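Local coordinates for protein putative Chlorite dismutase TA0507 (Thermoplasma acidophilum, PDB 3DTZ) that is of unknown function but belongs to the chlorite dismutase family and probably binds heme and acts as an oxidoreductase, at residues Ile80-Ser85 against Leu197-Asp202; Ser108-Ile113 against Glu225-Leu230; Pro149-Leu154 against Lys160-Glu165; Tyr185-Gly188 against Gln192-Val195. All coordinates share one frame; numbering follows the deposited sequence.

Contact 1. Residues Ile80-Ser85 against Leu197-Asp202; sequences IFWYSS and LYEIPD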
loop_
_atom_site.group_PDB
_atom_site.type_symbol
_atom_site.label_atom_id
_atom_site.label_comp_id
_atom_site.label_asym_id
_atom_site.label_seq_id
_atom_site.Cartn_x
_atom_site.Cartn_y
_atom_site.Cartn_z
ATOM N N ILE D 80 6.790 -20.981 3.132
ATOM C CA ILE D 80 7.590 -20.474 2.001
ATOM C C ILE D 80 8.051 -21.689 1.211
ATOM O O ILE D 80 8.453 -22.685 1.802
ATOM C CB ILE D 80 8.845 -19.718 2.500
ATOM C CG1 ILE D 80 8.445 -18.564 3.430
ATOM C CG2 ILE D 80 9.703 -19.191 1.295
ATOM C CD1 ILE D 80 9.575 -18.153 4.470
ATOM N N PHE D 81 7.950 -21.599 -0.116
ATOM C CA PHE D 81 8.396 -22.630 -1.048
ATOM C C PHE D 81 9.569 -22.077 -1.862
ATOM O O PHE D 81 9.528 -20.940 -2.317
ATOM C CB PHE D 81 7.246 -22.959 -2.040
ATOM C CG PHE D 81 6.033 -23.574 -1.386
ATOM C CD1 PHE D 81 6.090 -24.892 -0.902
ATOM C CD2 PHE D 81 4.850 -22.847 -1.228
ATOM C CE1 PHE D 81 4.981 -25.483 -0.282
ATOM C CE2 PHE D 81 3.727 -23.429 -0.590
ATOM C CZ PHE D 81 3.795 -24.758 -0.141
ATOM N N TRP D 82 10.582 -22.895 -2.087
ATOM C CA TRP D 82 11.697 -22.524 -2.954
ATOM C C TRP D 82 11.962 -23.697 -3.917
ATOM O O TRP D 82 12.100 -24.819 -3.479
ATOM C CB TRP D 82 12.935 -22.250 -2.104
ATOM C CG TRP D 82 14.212 -22.016 -2.858
ATOM C CD1 TRP D 82 14.363 -21.376 -4.081
ATOM C CD2 TRP D 82 15.527 -22.400 -2.433
ATOM N NE1 TRP D 82 15.706 -21.364 -4.437
ATOM C CE2 TRP D 82 16.439 -21.967 -3.441
ATOM C CE3 TRP D 82 16.032 -23.056 -1.284
ATOM C CZ2 TRP D 82 17.837 -22.159 -3.333
ATOM C CZ3 TRP D 82 17.427 -23.257 -1.174
ATOM C CH2 TRP D 82 18.315 -22.834 -2.218
ATOM N N TYR D 83 12.029 -23.434 -5.220
ATOM C CA TYR D 83 12.370 -24.522 -6.171
ATOM C C TYR D 83 13.096 -23.947 -7.380
ATOM O O TYR D 83 12.966 -22.734 -7.662
ATOM C CB TYR D 83 11.115 -25.287 -6.636
ATOM C CG TYR D 83 10.013 -24.413 -7.160
ATOM C CD1 TYR D 83 9.960 -24.041 -8.507
ATOM C CD2 TYR D 83 9.049 -23.891 -6.285
ATOM C CE1 TYR D 83 8.916 -23.195 -8.972
ATOM C CE2 TYR D 83 8.039 -23.074 -6.728
ATOM C CZ TYR D 83 7.974 -22.731 -8.061
ATOM O OH TYR D 83 6.963 -21.887 -8.451
ATOM N N SER D 84 13.792 -24.822 -8.107
ATOM C CA SER D 84 14.656 -24.411 -9.228
ATOM C C SER D 84 14.590 -25.426 -10.370
ATOM O O SER D 84 14.401 -26.606 -10.122
ATOM C CB SER D 84 16.109 -24.254 -8.764
ATOM O OG SER D 84 16.197 -23.609 -7.496
ATOM N N SER D 85 14.780 -24.958 -11.605
ATOM C CA SER D 85 14.780 -25.820 -12.800
ATOM C C SER D 85 15.384 -25.055 -13.973
ATOM O O SER D 85 15.249 -23.850 -14.040
ATOM C CB SER D 85 13.347 -26.189 -13.215
ATOM O OG SER D 85 13.348 -27.050 -14.377
ATOM N N LEU D 197 19.330 -15.065 -2.389
ATOM C CA LEU D 197 18.905 -16.201 -1.555
ATOM C C LEU D 197 20.089 -16.702 -0.720
ATOM O O LEU D 197 21.213 -16.807 -1.228
ATOM C CB LEU D 197 18.411 -17.350 -2.449
ATOM C CG LEU D 197 17.400 -16.971 -3.532
ATOM C CD1 LEU D 197 17.073 -18.156 -4.415
ATOM C CD2 LEU D 197 16.141 -16.339 -2.927
ATOM N N TYR D 198 19.816 -17.087 0.528
ATOM C CA TYR D 198 20.857 -17.623 1.414
ATOM C C TYR D 198 20.321 -18.817 2.171
ATOM O O TYR D 198 19.212 -18.757 2.683
ATOM C CB TYR D 198 21.288 -16.606 2.447
ATOM C CG TYR D 198 21.737 -15.337 1.793
ATOM C CD1 TYR D 198 23.055 -15.216 1.342
ATOM C CD2 TYR D 198 20.831 -14.310 1.541
ATOM C CE1 TYR D 198 23.476 -14.064 0.707
ATOM C CE2 TYR D 198 21.244 -13.134 0.893
ATOM C CZ TYR D 198 22.569 -13.034 0.488
ATOM O OH TYR D 198 23.009 -11.912 -0.176
ATOM N N GLU D 199 21.120 -19.872 2.232
ATOM C CA GLU D 199 20.898 -20.936 3.199
ATOM C C GLU D 199 21.869 -20.655 4.348
ATOM O O GLU D 199 23.076 -20.473 4.136
ATOM C CB GLU D 199 21.203 -22.310 2.613
ATOM C CG GLU D 199 20.285 -22.710 1.480
ATOM C CD GLU D 199 20.597 -24.115 1.040
ATOM O OE1 GLU D 199 20.456 -25.031 1.888
ATOM O OE2 GLU D 199 20.990 -24.300 -0.133
ATOM N N ILE D 200 21.341 -20.594 5.561
ATOM C CA ILE D 200 22.172 -20.181 6.691
ATOM C C ILE D 200 21.985 -21.121 7.884
ATOM O O ILE D 200 20.897 -21.658 8.067
ATOM C CB ILE D 200 21.870 -18.717 7.132
ATOM C CG1 ILE D 200 20.467 -18.593 7.697
ATOM C CG2 ILE D 200 22.098 -17.737 5.962
ATOM C CD1 ILE D 200 20.125 -17.191 8.275
ATOM N N PRO D 201 23.067 -21.366 8.640
ATOM C CA PRO D 201 22.935 -22.173 9.874
ATOM C C PRO D 201 22.451 -21.432 11.131
ATOM O O PRO D 201 22.021 -22.090 12.075
ATOM C CB PRO D 201 24.348 -22.709 10.094
ATOM C CG PRO D 201 25.274 -21.665 9.448
ATOM C CD PRO D 201 24.474 -21.054 8.304
ATOM N N ASP D 202 22.587 -20.111 11.182
ATOM C CA ASP D 202 22.439 -19.357 12.452
ATOM C C ASP D 202 21.920 -17.968 12.156
ATOM O O ASP D 202 22.581 -17.179 11.469
ATOM C CB ASP D 202 23.811 -19.306 13.187
ATOM C CG ASP D 202 23.765 -18.622 14.567
ATOM O OD1 ASP D 202 23.007 -17.658 14.831
ATOM O OD2 ASP D 202 24.584 -19.028 15.415
#
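Trp82 and the pair Leu197 and Glu199 meet across the interior of the curled antiparallel sheet of this chlorite dismutase-family fold. They join strands 79-85 and 194-200, which are not hydrogen-bonded to each other: the nearest CA atoms, those of Trp82 and Leu197, are 9.7 Å apart, so side chains alone bridge the gap. The indole carries one whole side of the contact. Its CG is anti to the backbone N (chi1 173°), and CB already points toward the opposing strand.

The apolar part is made by one methyl. Leu197 CD1 approaches the five-membered ring obliquely, 3.5 Å from Trp82 NE1 and 4.0 Å from Trp82 CE2. Strand 139-147 closes in through Phe140, whose ring stacks on the indole.

The polar part lies at the other end of the ring system. The extended Glu199 side chain brings its carboxylate to the edge of the benzo ring, with the two planes 70° apart. A salt bridge to Arg180 and hydrogen bonds to Leu137 N and Tyr182 OH hold the buried carboxylate and probably offset its charge. Exchanging Trp82 for a valine would probably open a gap between the strands, leaving the Leu197 methyl and the Glu199 carboxylate without the ring they pack on. Glu199 OE2 lies near the indole plane, 3.7 Å from Trp82 CH2.

Contact 2. Residues Ser108-Ile113 against Glu225-Leu230; sequences SSFSSI and ETPILL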
loop_
_atom_site.group_PDB
_atom_site.type_symbol
_atom_site.label_atom_id
_atom_site.label_comp_id
_atom_site.label_asym_id
_atom_site.label_seq_id
_atom_site.Cartn_x
_atom_site.Cartn_y
_atom_site.Cartn_z
ATOM N N SER D 108 -1.432 -16.014 -1.614
ATOM C CA SER D 108 0.008 -15.820 -1.719
ATOM C C SER D 108 0.366 -14.452 -1.212
ATOM O O SER D 108 -0.319 -13.467 -1.514
ATOM C CB SER D 108 0.501 -16.003 -3.144
ATOM O OG SER D 108 1.922 -15.870 -3.218
ATOM N N SER D 109 1.446 -14.385 -0.439
ATOM C CA SER D 109 1.938 -13.098 0.046
ATOM C C SER D 109 3.202 -12.599 -0.681
ATOM O O SER D 109 3.589 -11.426 -0.518
ATOM C CB SER D 109 2.183 -13.198 1.554
ATOM O OG SER D 109 3.065 -14.274 1.806
ATOM N N PHE D 110 3.817 -13.454 -1.502
ATOM C CA PHE D 110 5.004 -13.054 -2.276
ATOM C C PHE D 110 5.266 -14.071 -3.368
ATOM O O PHE D 110 5.039 -15.268 -3.178
ATOM C CB PHE D 110 6.268 -13.073 -1.371
ATOM C CG PHE D 110 7.533 -12.698 -2.110
ATOM C CD1 PHE D 110 7.820 -11.349 -2.353
ATOM C CD2 PHE D 110 8.425 -13.679 -2.554
ATOM C CE1 PHE D 110 8.989 -10.982 -3.050
ATOM C CE2 PHE D 110 9.604 -13.340 -3.251
ATOM C CZ PHE D 110 9.893 -12.001 -3.501
ATOM N N SER D 111 5.763 -13.606 -4.506
ATOM C CA SER D 111 6.368 -14.544 -5.452
ATOM C C SER D 111 7.483 -13.854 -6.222
ATOM O O SER D 111 7.457 -12.630 -6.439
ATOM C CB SER D 111 5.315 -15.132 -6.410
ATOM O OG SER D 111 4.877 -14.151 -7.355
ATOM N N SER D 112 8.457 -14.655 -6.665
ATOM C CA SER D 112 9.521 -14.102 -7.512
ATOM C C SER D 112 9.882 -15.170 -8.523
ATOM O O SER D 112 9.657 -16.334 -8.285
ATOM C CB SER D 112 10.762 -13.718 -6.683
ATOM O OG SER D 112 11.344 -14.850 -6.070
ATOM N N ILE D 113 10.402 -14.750 -9.669
ATOM C CA ILE D 113 10.977 -15.664 -10.661
ATOM C C ILE D 113 12.248 -14.976 -11.142
ATOM O O ILE D 113 12.258 -13.783 -11.478
ATOM C CB ILE D 113 9.997 -15.972 -11.838
ATOM C CG1 ILE D 113 10.675 -16.794 -12.943
ATOM C CG2 ILE D 113 9.457 -14.668 -12.497
ATOM C CD1 ILE D 113 10.823 -18.239 -12.650
ATOM N N GLU D 225 15.207 -3.668 -0.557
ATOM C CA GLU D 225 15.357 -5.003 0.050
ATOM C C GLU D 225 14.184 -5.293 1.011
ATOM O O GLU D 225 14.396 -5.482 2.223
ATOM C CB GLU D 225 16.696 -5.157 0.795
ATOM C CG GLU D 225 17.993 -5.003 -0.043
ATOM C CD GLU D 225 19.214 -4.740 0.843
ATOM O OE1 GLU D 225 19.106 -3.843 1.704
ATOM O OE2 GLU D 225 20.269 -5.420 0.695
ATOM N N THR D 226 12.967 -5.300 0.473
ATOM C CA THR D 226 11.742 -5.756 1.190
ATOM C C THR D 226 10.816 -6.502 0.223
ATOM O O THR D 226 10.766 -6.160 -0.975
ATOM C CB THR D 226 10.944 -4.609 1.913
ATOM O OG1 THR D 226 10.549 -3.605 0.972
ATOM C CG2 THR D 226 11.769 -3.961 2.981
ATOM N N PRO D 227 10.093 -7.545 0.710
ATOM C CA PRO D 227 10.167 -8.112 2.053
ATOM C C PRO D 227 11.403 -8.984 2.193
ATOM O O PRO D 227 11.802 -9.606 1.217
ATOM C CB PRO D 227 8.937 -9.027 2.112
ATOM C CG PRO D 227 8.754 -9.503 0.656
ATOM C CD PRO D 227 9.089 -8.235 -0.128
ATOM N N ILE D 228 11.984 -9.048 3.397
ATOM C CA ILE D 228 12.964 -10.072 3.687
ATOM C C ILE D 228 12.234 -11.253 4.327
ATOM O O ILE D 228 11.610 -11.116 5.397
ATOM C CB ILE D 228 14.107 -9.549 4.603
ATOM C CG1 ILE D 228 14.836 -8.388 3.917
ATOM C CG2 ILE D 228 15.075 -10.695 4.977
ATOM C CD1 ILE D 228 16.189 -7.995 4.583
ATOM N N LEU D 229 12.295 -12.401 3.657
ATOM C CA LEU D 229 11.667 -13.626 4.138
ATOM C C LEU D 229 12.699 -14.443 4.914
ATOM O O LEU D 229 13.812 -14.619 4.450
ATOM C CB LEU D 229 11.167 -14.457 2.962
ATOM C CG LEU D 229 10.151 -13.782 2.011
ATOM C CD1 LEU D 229 9.625 -14.769 1.041
ATOM C CD2 LEU D 229 9.014 -13.179 2.796
ATOM N N LEU D 230 12.327 -14.900 6.106
ATOM C CA LEU D 230 13.210 -15.756 6.912
ATOM C C LEU D 230 12.417 -16.995 7.236
ATOM O O LEU D 230 11.337 -16.901 7.836
ATOM C CB LEU D 230 13.603 -15.043 8.213
ATOM C CG LEU D 230 14.397 -15.875 9.222
ATOM C CD1 LEU D 230 15.764 -16.257 8.639
ATOM C CD2 LEU D 230 14.558 -15.137 10.563
#
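Phe110 and Leu229 are brought together by different first torsions. The phenyl CG of Phe110 is anti to its backbone N (chi1 179°), which turns the ring toward 225-230, whereas Leu229 turns its CG beside the backbone N (chi1 -58°) and sends CD1 forward to meet it. The nearest CA atoms, those of Phe110 and Pro227, are 8.4 Å apart, and no hydrogen bond crosses the contact.

The two ortho carbons of the ring take different partners. Phe110 CD1 lies 3.7 Å from Pro227 CG, and the adjacent Phe110 CE1 is 4.0 Å from Pro227 CD, so these two ring carbons rest along the pyrrolidine CG-CD bond, while Phe110 CD2 is 3.9 Å from Leu229 CD1. Both partners lie on the same side of the ring plane and approach it obliquely. Pro227 follows a cis peptide bond, and its CB points toward Phe110.

The contact is plain apolar packing within the curled antiparallel sheet, joining strand 106-116 to the turn that leads into strand 229-234. Arg74 packs on both Pro227 and Leu229, and Asp191 of a neighbouring subunit adjoins Pro227. Strand 25-33 runs beside Phe110, strand 139-147 pairs with Leu229, and helix 88-102 touches Ser108 and Ile113.

Contact 3. Residues Pro149-Leu154 against Lys160-Glu165; sequences PDWYLL and KEIMHE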
loop_
_atom_site.group_PDB
_atom_site.type_symbol
_atom_site.label_atom_id
_atom_site.label_comp_id
_atom_site.label_asym_id
_atom_site.label_seq_id
_atom_site.Cartn_x
_atom_site.Cartn_y
_atom_site.Cartn_z
ATOM N N PRO D 149 19.810 3.781 -10.598
ATOM C CA PRO D 149 20.221 3.862 -12.014
ATOM C C PRO D 149 21.696 4.231 -12.231
ATOM O O PRO D 149 22.363 3.626 -13.098
ATOM C CB PRO D 149 19.265 4.904 -12.593
ATOM C CG PRO D 149 18.034 4.761 -11.731
ATOM C CD PRO D 149 18.587 4.563 -10.349
ATOM N N ASP D 150 22.212 5.158 -11.415
ATOM C CA ASP D 150 23.630 5.569 -11.440
ATOM C C ASP D 150 24.644 4.415 -11.323
ATOM O O ASP D 150 25.747 4.489 -11.867
ATOM C CB ASP D 150 23.888 6.573 -10.347
ATOM N N TRP D 151 24.288 3.379 -10.578
ATOM C CA TRP D 151 25.160 2.225 -10.427
ATOM C C TRP D 151 25.610 1.642 -11.772
ATOM O O TRP D 151 26.803 1.382 -11.961
ATOM C CB TRP D 151 24.473 1.135 -9.590
ATOM C CG TRP D 151 25.226 -0.148 -9.609
ATOM C CD1 TRP D 151 24.949 -1.246 -10.362
ATOM C CD2 TRP D 151 26.410 -0.456 -8.864
ATOM N NE1 TRP D 151 25.880 -2.232 -10.131
ATOM C CE2 TRP D 151 26.790 -1.770 -9.212
ATOM C CE3 TRP D 151 27.190 0.256 -7.935
ATOM C CZ2 TRP D 151 27.906 -2.405 -8.652
ATOM C CZ3 TRP D 151 28.304 -0.374 -7.384
ATOM C CH2 TRP D 151 28.653 -1.688 -7.751
ATOM N N TYR D 152 24.656 1.429 -12.690
ATOM C CA TYR D 152 24.934 0.778 -13.987
ATOM C C TYR D 152 25.664 1.706 -14.958
ATOM O O TYR D 152 26.313 1.238 -15.901
ATOM C CB TYR D 152 23.652 0.202 -14.625
ATOM C CG TYR D 152 22.965 -0.781 -13.710
ATOM C CD1 TYR D 152 23.344 -2.119 -13.698
ATOM C CD2 TYR D 152 21.979 -0.362 -12.807
ATOM C CE1 TYR D 152 22.749 -3.027 -12.831
ATOM C CE2 TYR D 152 21.379 -1.261 -11.942
ATOM C CZ TYR D 152 21.770 -2.588 -11.955
ATOM O OH TYR D 152 21.213 -3.479 -11.093
ATOM N N LEU D 153 25.553 3.007 -14.697
ATOM C CA LEU D 153 26.182 4.058 -15.498
ATOM C C LEU D 153 27.652 4.291 -15.113
ATOM O O LEU D 153 28.378 5.033 -15.788
ATOM C CB LEU D 153 25.379 5.359 -15.378
ATOM C CG LEU D 153 23.891 5.397 -15.762
ATOM C CD1 LEU D 153 23.390 6.842 -15.663
ATOM C CD2 LEU D 153 23.615 4.822 -17.165
ATOM N N LEU D 154 28.085 3.662 -14.023
ATOM C CA LEU D 154 29.483 3.650 -13.622
ATOM C C LEU D 154 30.251 2.678 -14.513
ATOM O O LEU D 154 29.678 1.714 -15.015
ATOM C CB LEU D 154 29.619 3.234 -12.150
ATOM C CG LEU D 154 29.035 4.141 -11.052
ATOM C CD1 LEU D 154 29.017 3.436 -9.691
ATOM C CD2 LEU D 154 29.782 5.458 -10.966
ATOM N N LYS D 160 33.330 -3.084 -10.525
ATOM C CA LYS D 160 34.154 -4.234 -10.135
ATOM C C LYS D 160 34.935 -4.010 -8.838
ATOM O O LYS D 160 35.043 -4.918 -8.013
ATOM C CB LYS D 160 35.142 -4.596 -11.245
ATOM C CG LYS D 160 34.736 -5.795 -12.091
ATOM C CD LYS D 160 35.866 -6.202 -13.060
ATOM C CE LYS D 160 36.875 -7.159 -12.415
ATOM N NZ LYS D 160 36.272 -8.511 -12.132
ATOM N N GLU D 161 35.491 -2.808 -8.685
ATOM C CA GLU D 161 36.252 -2.430 -7.497
ATOM C C GLU D 161 35.335 -2.324 -6.275
ATOM O O GLU D 161 35.642 -2.874 -5.214
ATOM C CB GLU D 161 36.984 -1.109 -7.738
ATOM C CG GLU D 161 37.651 -0.523 -6.508
ATOM C CD GLU D 161 38.074 0.917 -6.711
ATOM O OE1 GLU D 161 38.396 1.294 -7.863
ATOM O OE2 GLU D 161 38.093 1.675 -5.714
ATOM N N ILE D 162 34.214 -1.622 -6.436
ATOM C CA ILE D 162 33.233 -1.502 -5.368
ATOM C C ILE D 162 32.769 -2.900 -4.935
ATOM O O ILE D 162 32.736 -3.203 -3.741
ATOM C CB ILE D 162 32.035 -0.616 -5.776
ATOM C CG1 ILE D 162 32.484 0.836 -5.942
ATOM C CG2 ILE D 162 30.916 -0.707 -4.724
ATOM C CD1 ILE D 162 31.627 1.645 -6.896
HETATM N N MSE D 163 32.450 -3.751 -5.908
HETATM C CA MSE D 163 32.003 -5.111 -5.611
HETATM C C MSE D 163 33.084 -5.994 -5.015
HETATM O O MSE D 163 32.795 -6.834 -4.165
HETATM C CB MSE D 163 31.365 -5.775 -6.839
HETATM C CG MSE D 163 30.090 -5.086 -7.302
HETATM SE SE MSE D 163 28.779 -4.818 -5.832
HETATM C CE MSE D 163 28.618 -6.705 -5.315
ATOM N N HIS D 164 34.330 -5.815 -5.446
ATOM C CA HIS D 164 35.427 -6.597 -4.871
ATOM C C HIS D 164 35.560 -6.336 -3.373
ATOM O O HIS D 164 35.761 -7.273 -2.596
ATOM C CB HIS D 164 36.751 -6.316 -5.588
ATOM C CG HIS D 164 37.934 -6.983 -4.954
ATOM N ND1 HIS D 164 38.663 -6.400 -3.936
ATOM C CD2 HIS D 164 38.517 -8.182 -5.193
ATOM C CE1 HIS D 164 39.645 -7.211 -3.579
ATOM N NE2 HIS D 164 39.579 -8.298 -4.327
ATOM N N GLU D 165 35.428 -5.068 -2.982
ATOM C CA GLU D 165 35.513 -4.655 -1.581
ATOM C C GLU D 165 34.463 -5.371 -0.748
ATOM O O GLU D 165 34.744 -5.820 0.365
ATOM C CB GLU D 165 35.315 -3.143 -1.438
ATOM C CG GLU D 165 35.594 -2.625 -0.008
ATOM C CD GLU D 165 34.835 -1.350 0.365
ATOM O OE1 GLU D 165 33.644 -1.215 0.017
ATOM O OE2 GLU D 165 35.439 -0.474 1.031
#
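Trp151 pushes the far end of its indole into the hollow between Ile162 and Met163, two successive residues of helix 156-172. With CG anti to the backbone N (chi1 170°), the ring reaches across to that helix although the CA of Trp151 is still 10.2 Å from the CA of Ile162. One wall of the hollow is the Ile162 CG2 methyl, which lies at the ring edge near the plane, 3.7 Å from Trp151 CZ3. The other is the bent selenomethionine side chain of Met163. Its SE touches Trp151 CH2 at 3.7 Å, and its CG packs against Trp151 CZ2 at the same distance.

This second approach is a Met-aromatic contact, with SE 4.7 Å from the centroid of the six-membered ring and 58° off its normal, hence oblique. The contact packs two consecutive helices together: 149-153, whose backbone hydrogen bonds are weak, and the longer 156-172. Leu154 adds a smaller bump, its CD1 4.2 Å from Ile162 CD1.

Lys147 makes a cation-pi contact with the indole, and Trp221 meets it with ring planes at about 60°. With a serine at Trp151, the hollow would probably be left unfilled, Ile162 and Met163 losing their aromatic partner and Lys147 its ring. Within 149-154, Trp151 CD1 sits 3.6 Å above the plane of the Tyr152 ring, over its centre.

Contact 4. Residues Tyr185-Gly188 against Gln192-Val195; sequences YSFG and QEFV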
loop_
_atom_site.group_PDB
_atom_site.type_symbol
_atom_site.label_atom_id
_atom_site.label_comp_id
_atom_site.label_asym_id
_atom_site.label_seq_id
_atom_site.Cartn_x
_atom_site.Cartn_y
_atom_site.Cartn_z
ATOM N N TYR D 185 19.080 -13.003 -10.905
ATOM C CA TYR D 185 18.699 -11.778 -11.605
ATOM C C TYR D 185 17.318 -11.857 -12.219
ATOM O O TYR D 185 16.872 -12.916 -12.664
ATOM C CB TYR D 185 19.742 -11.328 -12.614
ATOM C CG TYR D 185 20.071 -12.282 -13.729
ATOM C CD1 TYR D 185 21.068 -13.275 -13.568
ATOM C CD2 TYR D 185 19.439 -12.178 -14.974
ATOM C CE1 TYR D 185 21.393 -14.157 -14.623
ATOM C CE2 TYR D 185 19.765 -13.061 -16.038
ATOM C CZ TYR D 185 20.740 -14.030 -15.858
ATOM O OH TYR D 185 21.046 -14.885 -16.920
ATOM N N SER D 186 16.649 -10.717 -12.230
ATOM C CA SER D 186 15.271 -10.663 -12.722
ATOM C C SER D 186 15.002 -9.370 -13.513
ATOM O O SER D 186 13.848 -8.991 -13.666
ATOM C CB SER D 186 14.272 -10.858 -11.564
ATOM O OG SER D 186 14.506 -9.933 -10.535
ATOM N N PHE D 187 16.051 -8.721 -14.036
ATOM C CA PHE D 187 15.872 -7.569 -14.966
ATOM C C PHE D 187 14.825 -7.886 -16.013
ATOM O O PHE D 187 14.861 -8.955 -16.623
ATOM C CB PHE D 187 17.160 -7.204 -15.713
ATOM C CG PHE D 187 18.267 -6.783 -14.811
ATOM C CD1 PHE D 187 18.363 -5.457 -14.409
ATOM C CD2 PHE D 187 19.212 -7.716 -14.358
ATOM C CE1 PHE D 187 19.392 -5.034 -13.561
ATOM C CE2 PHE D 187 20.248 -7.309 -13.507
ATOM C CZ PHE D 187 20.337 -5.951 -13.124
ATOM N N GLY D 188 13.858 -6.985 -16.162
ATOM C CA GLY D 188 12.888 -7.096 -17.255
ATOM C C GLY D 188 11.788 -8.132 -17.048
ATOM O O GLY D 188 10.903 -8.238 -17.909
ATOM N N GLN D 192 11.860 -6.444 -9.243
ATOM C CA GLN D 192 13.164 -6.157 -8.632
ATOM C C GLN D 192 14.225 -6.590 -9.653
ATOM O O GLN D 192 13.923 -7.337 -10.602
ATOM C CB GLN D 192 13.339 -6.950 -7.333
ATOM C CG GLN D 192 13.434 -8.483 -7.497
ATOM C CD GLN D 192 12.104 -9.181 -7.784
ATOM O OE1 GLN D 192 11.100 -9.005 -7.062
ATOM N NE2 GLN D 192 12.087 -9.957 -8.858
ATOM N N GLU D 193 15.450 -6.096 -9.477
ATOM C CA GLU D 193 16.544 -6.487 -10.355
ATOM C C GLU D 193 17.175 -7.798 -9.963
ATOM O O GLU D 193 17.592 -8.564 -10.834
ATOM C CB GLU D 193 17.618 -5.396 -10.388
ATOM C CG GLU D 193 17.095 -4.128 -11.067
ATOM C CD GLU D 193 17.984 -2.889 -10.954
ATOM O OE1 GLU D 193 18.903 -2.832 -10.103
ATOM O OE2 GLU D 193 17.719 -1.930 -11.742
ATOM N N PHE D 194 17.269 -8.017 -8.657
ATOM C CA PHE D 194 17.860 -9.227 -8.085
ATOM C C PHE D 194 16.960 -9.874 -7.046
ATOM O O PHE D 194 16.204 -9.196 -6.353
ATOM C CB PHE D 194 19.215 -8.915 -7.436
ATOM C CG PHE D 194 20.194 -8.249 -8.373
ATOM C CD1 PHE D 194 20.960 -9.019 -9.241
ATOM C CD2 PHE D 194 20.338 -6.860 -8.394
ATOM C CE1 PHE D 194 21.857 -8.426 -10.124
ATOM C CE2 PHE D 194 21.253 -6.238 -9.292
ATOM C CZ PHE D 194 22.018 -7.058 -10.149
ATOM N N VAL D 195 17.046 -11.195 -6.936
ATOM C CA VAL D 195 16.517 -11.848 -5.743
ATOM C C VAL D 195 17.714 -12.579 -5.116
ATOM O O VAL D 195 18.368 -13.409 -5.779
ATOM C CB VAL D 195 15.350 -12.794 -6.034
ATOM C CG1 VAL D 195 14.803 -13.376 -4.695
ATOM C CG2 VAL D 195 14.215 -12.073 -6.811
HETATM O O HOH W 1 13.601 -5.806 -12.977
#
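The hairpin between antiparallel strands 180-185 and 194-200 closes at the non-hydrogen-bonded pair Tyr185 and Phe194, whose CA atoms are 4.4 Å apart. Just beyond it, Ser186 N donates to Glu193 O at 2.7 Å (161° at the hydrogen), from above the carbonyl plane.

Ser186 OG, set between its backbone N and carbonyl carbon (chi1 55°), is gripped twice. It donates to Gln192 O at 2.7 Å and accepts from Gln192 NE2 at 2.9 Å, a nearly straight bond lying in the amide plane. The bent Gln192 side chain thus folds back onto the same hydroxyl that its own carbonyl holds. Glu193 and Phe194 together face Met145 of strand 139-147, a classic beta bulge.

Phe187 packs against both bulge residues. Its ring directs an edge toward the face of Phe194, with planes at 81° and centroids 5.2 Å apart, while Glu193 CB makes a CH-pi contact over a Phe187 face, 4.1 Å from the centroid. Beyond these, Glu193 OE1 is hydrogen-bonded to Tyr152 OH, and Glu193 OE2 forms a salt bridge with Arg214 of a neighbouring subunit. Water 1 donates to Gln192 O at 2.8 Å and accepts a weak bond from Gly188 N.

How the contacts relate
From the N terminus, contact 1 opens at 80-85 and contact 2 at 108-113, before either has closed. Contact 3 then opens and shuts locally at 149-165, and contact 4 follows in series at 185-195; both nest inside the loops of contacts 1 and 2. Contact 1 closes at 197-202 and contact 2 at 225-230, so these two long loops cross. Contacts 1, 2 and 4 reach the same curled sheet, with contacts 1 and 4 sharing strand 194-200. Ile80 packs on Leu229, and Ser112 on Val195. Contact 3 stands apart, its centre about 24 Å from that of the chain, yet Tyr152 packs on Phe187 and Phe194 of contact 4.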